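Local coordinates for metallophosphoesterase (Sphaerobacter thermophilus, PDB 3RQZ), which binds two zinc ions in a calcineurin-like metallophosphoesterase fold and probably hydrolyses phosphate esters as a phosphatase, at residues A[11-16]-A[63-68]; A[68-73]-A[100-105]; A[42-47]-A[226-231]. One frame throughout, in Å; residues are numbered along the deposited sequence.

Leaving strand 6-9, the chain enters the metal-binding loop 11-16 and, after strands 31-34 and 59-60, comes back at 63-68, where interaction 1 closes a loop of 46 residues beside the zinc site. Interaction 2 follows in series: it opens on the same helix, 64-69, shares Ala68, and closes at the end of helix 95-103; Asp66 of the first packs on Leu101 of the second. Interaction 3 starts inside the first loop, at 42-47, and ends at 226-231, so it crosses interaction 1 and encloses interaction 2. It brings helix 222-232 against the start of helix 45-55, next to Ala14.

Interaction 1. Residues A[11-16]-A[63-68]; sequences DVHANL and GNHDWA. With ZN (zinc ion), chain D.
His13 and His65 meet in a T-shaped (edge-to-face) pair that joins two signatures of calcineurin-like metallophosphoesterases, D-x-H (Asp11-Val12-His13) and GNH(D/E) (Gly63 to Asp66), beside one zinc ion. The CE1 edge of the His13 ring points at one face of His65, with His13 CE1 3.6 Å from His65 CD2 and set toward the rim of that ring. The planes stand at 89° and the centroids lie 5.0 Å apart. The same His13 ring binds zinc through NE2 at 2.2 Å, and since CE1 neighbours that nitrogen, one edge of the imidazole serves the zinc and His65 side by side. Asp11 reaches the ion from the same loop through OD1, also at 2.2 Å, and water 1 sits at a longer 2.5 Å. Asp37 and His152 complete this zinc's protein ligands; Asp37 also binds the second zinc, together with His150.

Farther out, His13 ND1 is hydrogen-bonded to Val39 O, which, with the zinc on NE2, pins the ring at both nitrogens and fixes its rotation. Asp11 OD2 accepts from the backbone N of His150, which ties the carboxylate to the loop carrying that ligand of the other zinc. His13 is itself a central residue, with Ala14, of a type I' turn from Val12 to Asn15, closed by Asn15 N to Val12 O. Asn15 N-caps the following helix by receiving Ala18 N on OD1.

On the other side, His65 lies in the first turn of helix 64-69, with its CB directed at the metal loop; its backbone N is hydrogen-bonded to Asp37 OD1, tying a zinc ligand to this helix. The N of Gly63, the N-cap residue, donates 2.7 Å to Asp66 OD2, on the anti side of the carboxylate and 26° out of its plane.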
ATOM      1  N   ASP A  11      -1.374  -1.220  -0.176  1.00 19.13           N
ATOM      2  CA  ASP A  11      -2.205  -1.735  -1.260  1.00 19.68           C
ATOM      3  C   ASP A  11      -2.246  -3.263  -1.265  1.00 19.35           C
ATOM      4  O   ASP A  11      -2.072  -3.928  -2.296  1.00 19.54           O
ATOM      5  CB  ASP A  11      -1.774  -1.108  -2.618  1.00 19.80           C
ATOM      6  CG  ASP A  11      -1.878   0.421  -2.611  1.00 20.83           C
ATOM      7  OD1 ASP A  11      -3.013   0.950  -2.737  1.00 21.79           O
ATOM      8  OD2 ASP A  11      -0.826   1.103  -2.464  1.00 22.67           O
ATOM      9  N   VAL A  12      -2.485  -3.808  -0.083  1.00 19.34           N
ATOM     10  CA  VAL A  12      -2.709  -5.233   0.089  1.00 19.38           C
ATOM     11  C   VAL A  12      -3.936  -5.677  -0.730  1.00 19.76           C
ATOM     12  O   VAL A  12      -3.926  -6.725  -1.389  1.00 20.90           O
ATOM     13  CB  VAL A  12      -2.849  -5.576   1.593  1.00 18.14           C
ATOM     14  CG1 VAL A  12      -3.297  -7.045   1.770  1.00 18.44           C
ATOM     15  CG2 VAL A  12      -1.496  -5.285   2.315  1.00 17.18           C
ATOM     16  N   HIS A  13      -4.989  -4.869  -0.714  1.00 20.33           N
ATOM     17  CA  HIS A  13      -6.134  -5.140  -1.566  1.00 19.63           C
ATOM     18  C   HIS A  13      -6.627  -6.567  -1.410  1.00 20.40           C
ATOM     19  O   HIS A  13      -6.819  -7.283  -2.396  1.00 20.44           O
ATOM     20  CB  HIS A  13      -5.833  -4.779  -3.042  1.00 20.56           C
ATOM     21  CG  HIS A  13      -5.943  -3.309  -3.322  1.00 19.75           C
ATOM     22  ND1 HIS A  13      -7.094  -2.594  -3.068  1.00 20.67           N
ATOM     23  CD2 HIS A  13      -5.041  -2.416  -3.797  1.00 18.72           C
ATOM     24  CE1 HIS A  13      -6.903  -1.324  -3.394  1.00 21.53           C
ATOM     25  NE2 HIS A  13      -5.660  -1.188  -3.828  1.00 19.67           N
ATOM     26  N   ALA A  14      -6.798  -6.987  -0.155  1.00 20.06           N
ATOM     27  CA  ALA A  14      -7.482  -8.223   0.147  1.00 20.81           C
ATOM     28  C   ALA A  14      -6.790  -9.449  -0.476  1.00 21.70           C
ATOM     29  O   ALA A  14      -7.401 -10.497  -0.661  1.00 22.51           O
ATOM     30  CB  ALA A  14      -8.979  -8.093  -0.306  1.00 20.94           C
ATOM     31  N   ASN A  15      -5.503  -9.309  -0.785  1.00 21.32           N
ATOM     32  CA  ASN A  15      -4.727 -10.405  -1.355  1.00 21.79           C
ATOM     33  C   ASN A  15      -3.928 -11.080  -0.218  1.00 21.09           C
ATOM     34  O   ASN A  15      -2.770 -10.749   0.045  1.00 20.99           O
ATOM     35  CB  ASN A  15      -3.828  -9.880  -2.491  1.00 21.67           C
ATOM     36  CG  ASN A  15      -3.204 -10.998  -3.344  1.00 23.14           C
ATOM     37  OD1 ASN A  15      -3.056 -12.153  -2.917  1.00 23.56           O
ATOM     38  ND2 ASN A  15      -2.853 -10.647  -4.568  1.00 23.75           N
ATOM     39  N   LEU A  16      -4.592 -12.010   0.457  1.00 21.06           N
ATOM     40  CA  LEU A  16      -4.053 -12.688   1.644  1.00 22.22           C
ATOM     41  C   LEU A  16      -2.834 -13.521   1.285  1.00 22.59           C
ATOM     42  O   LEU A  16      -1.851 -13.526   2.020  1.00 22.96           O
ATOM     43  CB  LEU A  16      -5.128 -13.590   2.303  1.00 22.34           C
ATOM     44  CG  LEU A  16      -4.719 -14.420   3.548  1.00 23.73           C
ATOM     45  CD1 LEU A  16      -4.219 -13.536   4.669  1.00 27.68           C
ATOM     46  CD2 LEU A  16      -5.866 -15.276   4.024  1.00 25.65           C
ATOM     47  N   GLY A  63      -6.806   3.944   3.156  1.00 19.66           N
ATOM     48  CA  GLY A  63      -6.730   4.159   1.696  1.00 18.70           C
ATOM     49  C   GLY A  63      -8.094   4.520   1.114  1.00 19.01           C
ATOM     50  O   GLY A  63      -9.117   4.467   1.828  1.00 19.11           O
ATOM     51  N   ASN A  64      -8.133   4.894  -0.170  1.00 18.85           N
ATOM     52  CA  ASN A  64      -9.417   5.273  -0.788  1.00 19.25           C
ATOM     53  C   ASN A  64     -10.400   4.092  -0.866  1.00 19.53           C
ATOM     54  O   ASN A  64     -11.631   4.259  -0.702  1.00 19.85           O
ATOM     55  CB  ASN A  64      -9.193   5.919  -2.178  1.00 19.00           C
ATOM     56  CG  ASN A  64      -8.331   5.049  -3.104  1.00 20.58           C
ATOM     57  OD1 ASN A  64      -7.208   4.685  -2.761  1.00 21.41           O
ATOM     58  ND2 ASN A  64      -8.846   4.756  -4.297  1.00 22.34           N
ATOM     59  N   HIS A  65      -9.885   2.897  -1.124  1.00 19.88           N
ATOM     60  CA  HIS A  65     -10.791   1.705  -1.136  1.00 21.86           C
ATOM     61  C   HIS A  65     -11.369   1.354   0.236  1.00 21.34           C
ATOM     62  O   HIS A  65     -12.556   1.006   0.333  1.00 21.95           O
ATOM     63  CB  HIS A  65     -10.118   0.492  -1.797  1.00 21.59           C
ATOM     64  CG  HIS A  65      -9.991   0.653  -3.268  1.00 23.99           C
ATOM     65  ND1 HIS A  65     -10.874   0.073  -4.155  1.00 24.69           N
ATOM     66  CD2 HIS A  65      -9.128   1.393  -4.010  1.00 24.40           C
ATOM     67  CE1 HIS A  65     -10.545   0.425  -5.386  1.00 27.30           C
ATOM     68  NE2 HIS A  65      -9.489   1.222  -5.329  1.00 27.27           N
ATOM     69  N   ASP A  66     -10.544   1.436   1.288  1.00 21.75           N
ATOM     70  CA  ASP A  66     -11.039   1.268   2.663  1.00 21.95           C
ATOM     71  C   ASP A  66     -12.144   2.290   2.951  1.00 21.73           C
ATOM     72  O   ASP A  66     -13.189   1.934   3.500  1.00 23.22           O
ATOM     73  CB  ASP A  66      -9.912   1.418   3.730  1.00 22.09           C
ATOM     74  CG  ASP A  66      -8.621   0.707   3.351  1.00 24.81           C
ATOM     75  OD1 ASP A  66      -8.707  -0.480   2.909  1.00 26.07           O
ATOM     76  OD2 ASP A  66      -7.520   1.330   3.490  1.00 27.81           O
ATOM     77  N   TRP A  67     -11.902   3.561   2.600  1.00 21.32           N
ATOM     78  CA  TRP A  67     -12.844   4.656   2.874  1.00 21.63           C
ATOM     79  C   TRP A  67     -14.169   4.465   2.113  1.00 22.29           C
ATOM     80  O   TRP A  67     -15.252   4.716   2.640  1.00 21.39           O
ATOM     81  CB  TRP A  67     -12.161   5.998   2.501  1.00 22.01           C
ATOM     82  CG  TRP A  67     -12.962   7.266   2.743  1.00 22.05           C
ATOM     83  CD1 TRP A  67     -13.352   8.190   1.784  1.00 22.22           C
ATOM     84  CD2 TRP A  67     -13.438   7.779   4.006  1.00 22.51           C
ATOM     85  NE1 TRP A  67     -14.064   9.212   2.378  1.00 20.83           N
ATOM     86  CE2 TRP A  67     -14.113   9.001   3.735  1.00 22.47           C
ATOM     87  CE3 TRP A  67     -13.359   7.328   5.332  1.00 25.17           C
ATOM     88  CZ2 TRP A  67     -14.725   9.766   4.744  1.00 24.61           C
ATOM     89  CZ3 TRP A  67     -13.991   8.097   6.349  1.00 26.68           C
ATOM     90  CH2 TRP A  67     -14.646   9.304   6.041  1.00 25.89           C
ATOM     91  N   ALA A  68     -14.066   4.015   0.869  1.00 23.74           N
ATOM     92  CA  ALA A  68     -15.258   3.682   0.056  1.00 25.89           C
ATOM     93  C   ALA A  68     -16.098   2.572   0.688  1.00 27.49           C
ATOM     94  O   ALA A  68     -17.336   2.644   0.705  1.00 28.38           O
ATOM     95  CB  ALA A  68     -14.834   3.245  -1.338  1.00 26.09           C
TER
HETATM   96 ZN    ZN D 301      -4.723   0.818  -4.061  1.00 29.84          ZN
HETATM   97  O   HOH W   1      -6.250   1.463  -5.866  1.00 26.74           O

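Interaction 2. Residues A[68-73]-A[100-105]; sequences ACIGRL and YLESLP
Two helix ends come together here, the exit from helix 64-69 and the last turn of helix 95-103, and Ile70 makes the contact against Leu101 and Glu102. Its CD1 methyl rests on the backbone where those two residues join, 3.7 Å from Leu101 C and 3.6 Å from Glu102 N. The same CD1 touches both side chains, Leu101 CB at 3.9 Å, an apolar touch at the root of that side chain, and Glu102 CG. CG2 adds a second contact to the aliphatic part of the glutamate, 3.8 Å from Glu102 CG, the two side chains crossing at a slant, and still reaches Glu102 OE2 at 3.7 Å. Ile70 has CG1 anti to its own carbonyl carbon (chi1 -86°) and CD1 extended beyond it, which carries the methyl onto the helix backbone.

Within the calcineurin-like fold this contact is plain packing away from the metals, the side chain of Leu101 staying about 12 Å from a zinc ion at its closest atom. Leu101 is buried, leaning on Ile38 and Leu93, whereas Glu102 is exposed at the edge. Ile70 also touches Ile62, in the loop that precedes helix 64-69.

On the 68-73 side, Gly71 N bonds back to Ala68 O. On the 100-105 side, Tyr100 O takes two donors, Ser103 N at 3.0 Å and Ser103 OG at 2.7 Å, the hydroxyl arriving 20° out of the carbonyl plane. The Tyr100 ring carries Leu104 CD2 over one face, and its OH is hydrogen-bonded to Ser60 OG.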
ATOM      1  N   ALA A  68     -14.066   4.015   0.869  1.00 23.74           N
ATOM      2  CA  ALA A  68     -15.258   3.682   0.056  1.00 25.89           C
ATOM      3  C   ALA A  68     -16.098   2.572   0.688  1.00 27.49           C
ATOM      4  O   ALA A  68     -17.336   2.644   0.705  1.00 28.38           O
ATOM      5  CB  ALA A  68     -14.834   3.245  -1.338  1.00 26.09           C
ATOM      6  N   CYS A  69     -15.425   1.552   1.209  1.00 29.78           N
ATOM      7  CA  CYS A  69     -16.098   0.326   1.628  1.00 33.12           C
ATOM      8  C   CYS A  69     -16.696   0.421   3.015  1.00 34.67           C
ATOM      9  O   CYS A  69     -17.389  -0.475   3.468  1.00 35.65           O
ATOM     10  CB  CYS A  69     -15.177  -0.881   1.466  1.00 32.85           C
ATOM     11  SG  CYS A  69     -14.843  -1.195  -0.295  1.00 39.94           S
ATOM     12  N   ILE A  70     -16.433   1.531   3.681  1.00 36.23           N
ATOM     13  CA  ILE A  70     -17.022   1.782   4.968  1.00 38.31           C
ATOM     14  C   ILE A  70     -18.449   2.197   4.735  1.00 39.74           C
ATOM     15  O   ILE A  70     -19.255   2.167   5.652  1.00 40.65           O
ATOM     16  CB  ILE A  70     -16.274   2.905   5.692  1.00 38.26           C
ATOM     17  CG1 ILE A  70     -15.098   2.345   6.444  1.00 37.84           C
ATOM     18  CG2 ILE A  70     -17.220   3.701   6.630  1.00 40.97           C
ATOM     19  CD1 ILE A  70     -14.122   3.468   6.884  1.00 37.19           C
ATOM     20  N   GLY A  71     -18.745   2.600   3.497  1.00 40.41           N
ATOM     21  CA  GLY A  71     -20.078   2.965   3.107  1.00 40.85           C
ATOM     22  C   GLY A  71     -21.078   1.844   3.359  1.00 41.29           C
ATOM     23  O   GLY A  71     -20.921   0.728   2.841  1.00 40.81           O
ATOM     24  N   ARG A  72     -22.076   2.142   4.188  1.00 41.11           N
ATOM     25  CA  ARG A  72     -23.239   1.261   4.335  1.00 42.10           C
ATOM     26  C   ARG A  72     -24.227   1.545   3.216  1.00 43.96           C
ATOM     27  O   ARG A  72     -24.349   2.671   2.726  1.00 44.09           O
ATOM     28  CB  ARG A  72     -23.918   1.435   5.707  1.00 41.41           C
ATOM     29  CG  ARG A  72     -22.928   1.425   6.913  1.00 40.02           C
ATOM     30  CD  ARG A  72     -22.832   0.013   7.545  1.00 39.23           C
ATOM     31  NE  ARG A  72     -23.952  -0.231   8.475  1.00 38.98           N
ATOM     32  CZ  ARG A  72     -24.343  -1.440   8.894  1.00 37.58           C
ATOM     33  NH1 ARG A  72     -23.715  -2.533   8.467  1.00 39.49           N
ATOM     34  NH2 ARG A  72     -25.370  -1.554   9.739  1.00 41.23           N
ATOM     35  N   LEU A  73     -24.903   0.496   2.798  1.00 47.22           N
ATOM     36  CA  LEU A  73     -25.826   0.573   1.703  1.00 51.28           C
ATOM     37  C   LEU A  73     -26.980  -0.322   2.129  1.00 55.58           C
ATOM     38  O   LEU A  73     -26.754  -1.350   2.783  1.00 55.91           O
ATOM     39  CB  LEU A  73     -25.131   0.024   0.451  1.00 50.53           C
ATOM     40  CG  LEU A  73     -25.304   0.739  -0.887  1.00 49.56           C
ATOM     41  CD1 LEU A  73     -24.034   0.593  -1.691  1.00 47.42           C
ATOM     42  CD2 LEU A  73     -26.495   0.155  -1.630  1.00 50.06           C
ATOM     43  N   TYR A 100     -12.642  -0.879  12.760  1.00 21.83           N
ATOM     44  CA  TYR A 100     -11.222  -0.649  12.641  1.00 21.42           C
ATOM     45  C   TYR A 100     -10.896   0.354  11.516  1.00 21.04           C
ATOM     46  O   TYR A 100     -10.103   1.275  11.698  1.00 21.65           O
ATOM     47  CB  TYR A 100     -10.457  -1.972  12.409  1.00 20.43           C
ATOM     48  CG  TYR A 100      -8.989  -1.745  12.151  1.00 19.07           C
ATOM     49  CD1 TYR A 100      -8.125  -1.409  13.198  1.00 18.78           C
ATOM     50  CD2 TYR A 100      -8.457  -1.890  10.862  1.00 18.55           C
ATOM     51  CE1 TYR A 100      -6.758  -1.180  12.973  1.00 18.32           C
ATOM     52  CE2 TYR A 100      -7.105  -1.672  10.612  1.00 18.64           C
ATOM     53  CZ  TYR A 100      -6.247  -1.318  11.693  1.00 19.47           C
ATOM     54  OH  TYR A 100      -4.900  -1.117  11.466  1.00 20.61           O
ATOM     55  N   LEU A 101     -11.460   0.112  10.341  1.00 21.50           N
ATOM     56  CA  LEU A 101     -11.241   1.000   9.191  1.00 21.54           C
ATOM     57  C   LEU A 101     -11.701   2.415   9.496  1.00 21.93           C
ATOM     58  O   LEU A 101     -10.987   3.354   9.164  1.00 22.27           O
ATOM     59  CB  LEU A 101     -11.878   0.458   7.923  1.00 20.67           C
ATOM     60  CG  LEU A 101     -11.271  -0.858   7.406  1.00 20.40           C
ATOM     61  CD1 LEU A 101     -12.105  -1.325   6.245  1.00 23.02           C
ATOM     62  CD2 LEU A 101      -9.767  -0.756   7.031  1.00 22.62           C
ATOM     63  N   GLU A 102     -12.868   2.550  10.141  1.00 23.00           N
ATOM     64  CA  GLU A 102     -13.386   3.847  10.550  1.00 23.87           C
ATOM     65  C   GLU A 102     -12.453   4.569  11.509  1.00 23.80           C
ATOM     66  O   GLU A 102     -12.463   5.805  11.589  1.00 23.84           O
ATOM     67  CB  GLU A 102     -14.784   3.710  11.181  1.00 25.67           C
ATOM     68  CG  GLU A 102     -15.861   3.376  10.149  1.00 31.65           C
ATOM     69  CD  GLU A 102     -17.183   2.834  10.743  1.00 39.02           C
ATOM     70  OE1 GLU A 102     -17.363   2.868  11.984  1.00 42.62           O
ATOM     71  OE2 GLU A 102     -18.049   2.374   9.958  1.00 42.14           O
ATOM     72  N   SER A 103     -11.622   3.814  12.230  1.00 22.39           N
ATOM     73  CA  SER A 103     -10.790   4.462  13.236  1.00 21.47           C
ATOM     74  C   SER A 103      -9.544   5.092  12.640  1.00 21.13           C
ATOM     75  O   SER A 103      -8.905   5.931  13.300  1.00 21.63           O
ATOM     76  CB  SER A 103     -10.419   3.463  14.343  1.00 20.86           C
ATOM     77  OG  SER A 103      -9.403   2.551  13.919  1.00 21.69           O
ATOM     78  N   LEU A 104      -9.192   4.706  11.401  1.00 20.49           N
ATOM     79  CA  LEU A 104      -7.865   5.003  10.869  1.00 20.16           C
ATOM     80  C   LEU A 104      -7.722   6.481  10.483  1.00 20.48           C
ATOM     81  O   LEU A 104      -8.644   7.069   9.922  1.00 21.22           O
ATOM     82  CB  LEU A 104      -7.470   4.084   9.696  1.00 18.99           C
ATOM     83  CG  LEU A 104      -7.425   2.569   9.955  1.00 18.96           C
ATOM     84  CD1 LEU A 104      -6.882   1.836   8.716  1.00 19.60           C
ATOM     85  CD2 LEU A 104      -6.534   2.208  11.160  1.00 18.03           C
ATOM     86  N   PRO A 105      -6.566   7.076  10.801  1.00 20.30           N
ATOM     87  CA  PRO A 105      -6.244   8.425  10.385  1.00 20.37           C
ATOM     88  C   PRO A 105      -5.892   8.430   8.890  1.00 20.72           C
ATOM     89  O   PRO A 105      -5.532   7.381   8.310  1.00 18.86           O
ATOM     90  CB  PRO A 105      -5.014   8.727  11.240  1.00 21.57           C
ATOM     91  CG  PRO A 105      -4.272   7.391  11.250  1.00 20.48           C
ATOM     92  CD  PRO A 105      -5.409   6.407  11.432  1.00 20.14           C
TER

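Interaction 3. Residues A[42-47]-A[226-231]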
ATOM      1  N   GLY A  42      -9.369  -7.806  -4.121  1.00 25.04           N
ATOM      2  CA  GLY A  42      -8.997  -9.185  -3.769  1.00 24.41           C
ATOM      3  C   GLY A  42     -10.063  -9.981  -3.015  1.00 24.57           C
ATOM      4  O   GLY A  42     -11.060  -9.422  -2.567  1.00 24.61           O
ATOM      5  N   PRO A  43      -9.852 -11.305  -2.881  1.00 24.67           N
ATOM      6  CA  PRO A  43     -10.834 -12.244  -2.324  1.00 24.96           C
ATOM      7  C   PRO A  43     -10.876 -12.387  -0.808  1.00 24.36           C
ATOM      8  O   PRO A  43     -11.745 -13.096  -0.293  1.00 24.81           O
ATOM      9  CB  PRO A  43     -10.394 -13.591  -2.935  1.00 25.02           C
ATOM     10  CG  PRO A  43      -8.895 -13.454  -2.984  1.00 25.60           C
ATOM     11  CD  PRO A  43      -8.608 -11.993  -3.293  1.00 23.80           C
ATOM     12  N   ARG A  44      -9.958 -11.740  -0.089  1.00 24.19           N
ATOM     13  CA  ARG A  44      -9.870 -11.982   1.358  1.00 23.91           C
ATOM     14  C   ARG A  44      -9.834 -10.693   2.167  1.00 22.78           C
ATOM     15  O   ARG A  44      -8.889 -10.473   2.938  1.00 22.60           O
ATOM     16  CB  ARG A  44      -8.658 -12.889   1.705  1.00 23.47           C
ATOM     17  CG  ARG A  44      -8.743 -14.365   1.204  1.00 25.63           C
ATOM     18  CD  ARG A  44      -9.857 -15.171   1.894  1.00 27.09           C
ATOM     19  NE  ARG A  44      -9.975 -16.559   1.402  1.00 28.10           N
ATOM     20  CZ  ARG A  44     -10.810 -16.966   0.453  1.00 28.54           C
ATOM     21  NH1 ARG A  44     -11.595 -16.087  -0.166  1.00 29.00           N
ATOM     22  NH2 ARG A  44     -10.840 -18.259   0.097  1.00 27.19           N
ATOM     23  N   PRO A  45     -10.855  -9.826   2.007  1.00 23.03           N
ATOM     24  CA  PRO A  45     -10.794  -8.556   2.761  1.00 22.43           C
ATOM     25  C   PRO A  45     -10.835  -8.707   4.281  1.00 22.82           C
ATOM     26  O   PRO A  45     -10.093  -7.984   4.974  1.00 22.21           O
ATOM     27  CB  PRO A  45     -12.000  -7.755   2.231  1.00 22.55           C
ATOM     28  CG  PRO A  45     -12.929  -8.837   1.637  1.00 23.57           C
ATOM     29  CD  PRO A  45     -12.009  -9.874   1.091  1.00 22.92           C
ATOM     30  N   ARG A  46     -11.649  -9.626   4.820  1.00 23.00           N
ATOM     31  CA  ARG A  46     -11.719  -9.754   6.282  1.00 24.22           C
ATOM     32  C   ARG A  46     -10.375 -10.161   6.854  1.00 23.74           C
ATOM     33  O   ARG A  46      -9.890  -9.573   7.824  1.00 23.47           O
ATOM     34  CB  ARG A  46     -12.776 -10.776   6.700  1.00 24.90           C
ATOM     35  CG  ARG A  46     -14.187 -10.287   6.469  1.00 29.08           C
ATOM     36  CD  ARG A  46     -15.215 -11.222   7.161  1.00 38.38           C
ATOM     37  NE  ARG A  46     -15.160 -12.552   6.565  1.00 44.79           N
ATOM     38  CZ  ARG A  46     -15.878 -12.943   5.508  1.00 51.11           C
ATOM     39  NH1 ARG A  46     -16.752 -12.115   4.937  1.00 53.07           N
ATOM     40  NH2 ARG A  46     -15.741 -14.177   5.025  1.00 53.45           N
ATOM     41  N   GLU A  47      -9.785 -11.190   6.246  1.00 23.61           N
ATOM     42  CA  GLU A  47      -8.543 -11.764   6.757  1.00 23.39           C
ATOM     43  C   GLU A  47      -7.399 -10.728   6.685  1.00 22.87           C
ATOM     44  O   GLU A  47      -6.547 -10.657   7.595  1.00 22.72           O
ATOM     45  CB  GLU A  47      -8.202 -13.042   5.954  1.00 24.22           C
ATOM     46  CG  GLU A  47      -9.169 -14.215   6.145  1.00 27.06           C
ATOM     47  CD  GLU A  47     -10.415 -14.166   5.237  1.00 30.94           C
ATOM     48  OE1 GLU A  47     -10.632 -13.192   4.471  1.00 32.49           O
ATOM     49  OE2 GLU A  47     -11.212 -15.108   5.308  1.00 33.88           O
ATOM     50  N   GLN A 226      -6.135 -16.159  -7.480  1.00 29.38           N
ATOM     51  CA  GLN A 226      -7.013 -16.247  -8.640  1.00 30.32           C
ATOM     52  C   GLN A 226      -8.138 -17.274  -8.426  1.00 30.37           C
ATOM     53  O   GLN A 226      -9.298 -16.970  -8.685  1.00 31.06           O
ATOM     54  CB  GLN A 226      -6.211 -16.536  -9.905  1.00 30.91           C
ATOM     55  CG  GLN A 226      -5.394 -15.332 -10.406  1.00 31.92           C
ATOM     56  CD  GLN A 226      -4.710 -15.672 -11.724  1.00 31.77           C
ATOM     57  OE1 GLN A 226      -4.243 -16.791 -11.893  1.00 30.98           O
ATOM     58  NE2 GLN A 226      -4.662 -14.719 -12.655  1.00 30.23           N
ATOM     59  N   ALA A 227      -7.804 -18.448  -7.896  1.00 30.58           N
ATOM     60  CA  ALA A 227      -8.807 -19.470  -7.550  1.00 30.89           C
ATOM     61  C   ALA A 227      -9.848 -18.949  -6.545  1.00 30.58           C
ATOM     62  O   ALA A 227     -11.062 -19.179  -6.693  1.00 29.82           O
ATOM     63  CB  ALA A 227      -8.132 -20.720  -7.007  1.00 31.91           C
ATOM     64  N   GLN A 228      -9.365 -18.251  -5.528  1.00 29.82           N
ATOM     65  CA  GLN A 228     -10.222 -17.711  -4.494  1.00 30.03           C
ATOM     66  C   GLN A 228     -11.140 -16.626  -5.069  1.00 30.18           C
ATOM     67  O   GLN A 228     -12.282 -16.513  -4.658  1.00 30.99           O
ATOM     68  CB  GLN A 228      -9.376 -17.104  -3.360  1.00 29.02           C
ATOM     69  CG  GLN A 228      -8.566 -18.112  -2.553  1.00 29.29           C
ATOM     70  CD  GLN A 228      -7.579 -17.449  -1.603  1.00 30.36           C
ATOM     71  OE1 GLN A 228      -7.415 -16.211  -1.584  1.00 29.33           O
ATOM     72  NE2 GLN A 228      -6.909 -18.270  -0.798  1.00 32.24           N
HETATM   73  N   MSE A 229     -10.619 -15.808  -5.978  1.00 30.04           N
HETATM   74  CA  MSE A 229     -11.447 -14.795  -6.654  1.00 30.78           C
HETATM   75  C   MSE A 229     -12.523 -15.415  -7.541  1.00 32.28           C
HETATM   76  O   MSE A 229     -13.673 -14.976  -7.516  1.00 32.80           O
HETATM   77  CB  MSE A 229     -10.598 -13.825  -7.474  1.00 30.60           C
HETATM   78  CG  MSE A 229      -9.679 -12.927  -6.609  1.00 28.78           C
HETATM   79 SE   MSE A 229      -8.426 -11.916  -7.680  0.75 27.70          SE
HETATM   80  CE  MSE A 229      -9.713 -10.672  -8.444  1.00 30.16           C
ATOM     81  N   ARG A 230     -12.160 -16.445  -8.308  1.00 33.35           N
ATOM     82  CA  ARG A 230     -13.132 -17.126  -9.156  1.00 34.68           C
ATOM     83  C   ARG A 230     -14.206 -17.820  -8.324  1.00 35.70           C
ATOM     84  O   ARG A 230     -15.374 -17.856  -8.724  1.00 35.18           O
ATOM     85  CB  ARG A 230     -12.439 -18.118 -10.110  1.00 34.98           C
ATOM     86  CG  ARG A 230     -11.487 -17.421 -11.109  1.00 34.13           C
ATOM     87  CD  ARG A 230     -11.096 -18.346 -12.246  1.00 35.35           C
ATOM     88  NE  ARG A 230     -10.394 -17.590 -13.287  1.00 36.17           N
ATOM     89  CZ  ARG A 230      -9.089 -17.662 -13.539  1.00 35.79           C
ATOM     90  NH1 ARG A 230      -8.587 -16.904 -14.494  1.00 36.32           N
ATOM     91  NH2 ARG A 230      -8.278 -18.478 -12.853  1.00 35.28           N
ATOM     92  N   GLU A 231     -13.805 -18.359  -7.172  1.00 36.29           N
ATOM     93  CA  GLU A 231     -14.745 -18.977  -6.244  1.00 37.84           C
ATOM     94  C   GLU A 231     -15.759 -17.948  -5.729  1.00 37.98           C
ATOM     95  O   GLU A 231     -16.940 -18.266  -5.593  1.00 38.56           O
ATOM     96  CB  GLU A 231     -14.002 -19.629  -5.066  1.00 38.34           C
ATOM     97  CG  GLU A 231     -14.913 -20.402  -4.087  1.00 42.44           C
ATOM     98  CD  GLU A 231     -15.840 -21.402  -4.785  1.00 46.95           C
ATOM     99  OE1 GLU A 231     -15.340 -22.297  -5.509  1.00 47.89           O
ATOM    100  OE2 GLU A 231     -17.080 -21.303  -4.606  1.00 51.33           O
TER
HETATM  101  O   HOH W   2     -13.323 -17.101  -2.388  1.00 34.43           O
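Pro43 and Arg44 receive the side of helix 222-232 that carries Gln228 and Met229. The apolar part belongs to Pro43, whose ring is wedged between those two side chains. Its CD lies 3.6 Å from CG of Met229, which is present as selenomethionine, while Pro43 CB packs on Gln228 CB at 3.7 Å. The ring also brushes a polar atom, Pro43 CG lying 3.4 Å from Gln228 OE1.

Next comes a stack of flat groups. The Gln228 amide lies over one face of the Arg44 guanidinium, the two planes only 14° apart, with Gln228 CD 3.6 Å above the guanidinium plane and displaced toward its rim. Gln228 CG also meets this group, 3.5 Å from Arg44 NH2. Arg44 gets there by a bend at chi2 (-67°) that folds the chain back, whereas the glutamine is extended beyond CG.

The polar bonds run along the guanidinium edge. Arg44 NH1 donates 3.0 Å to Pro43 O, nearly in its own plane but from above the carbonyl plane, which keeps the guanidinium close to its own backbone. The same NH1 donates to water 2, which in turn donates 2.6 Å to Gln228 O. Water thus bridges the two segments, and the two acceptors of NH1 help fix the orientation of the guanidinium against the amide.

Arg44 is the N-cap residue of helix 45-55, and its backbone is bonded to Ala14 of the metal-binding loop. On the other side, Met229 packs against Leu238 and Val239 of helix 236-244, while Gln228 touches Val17 and Arg44 touches Leu16, both of helix 16-26.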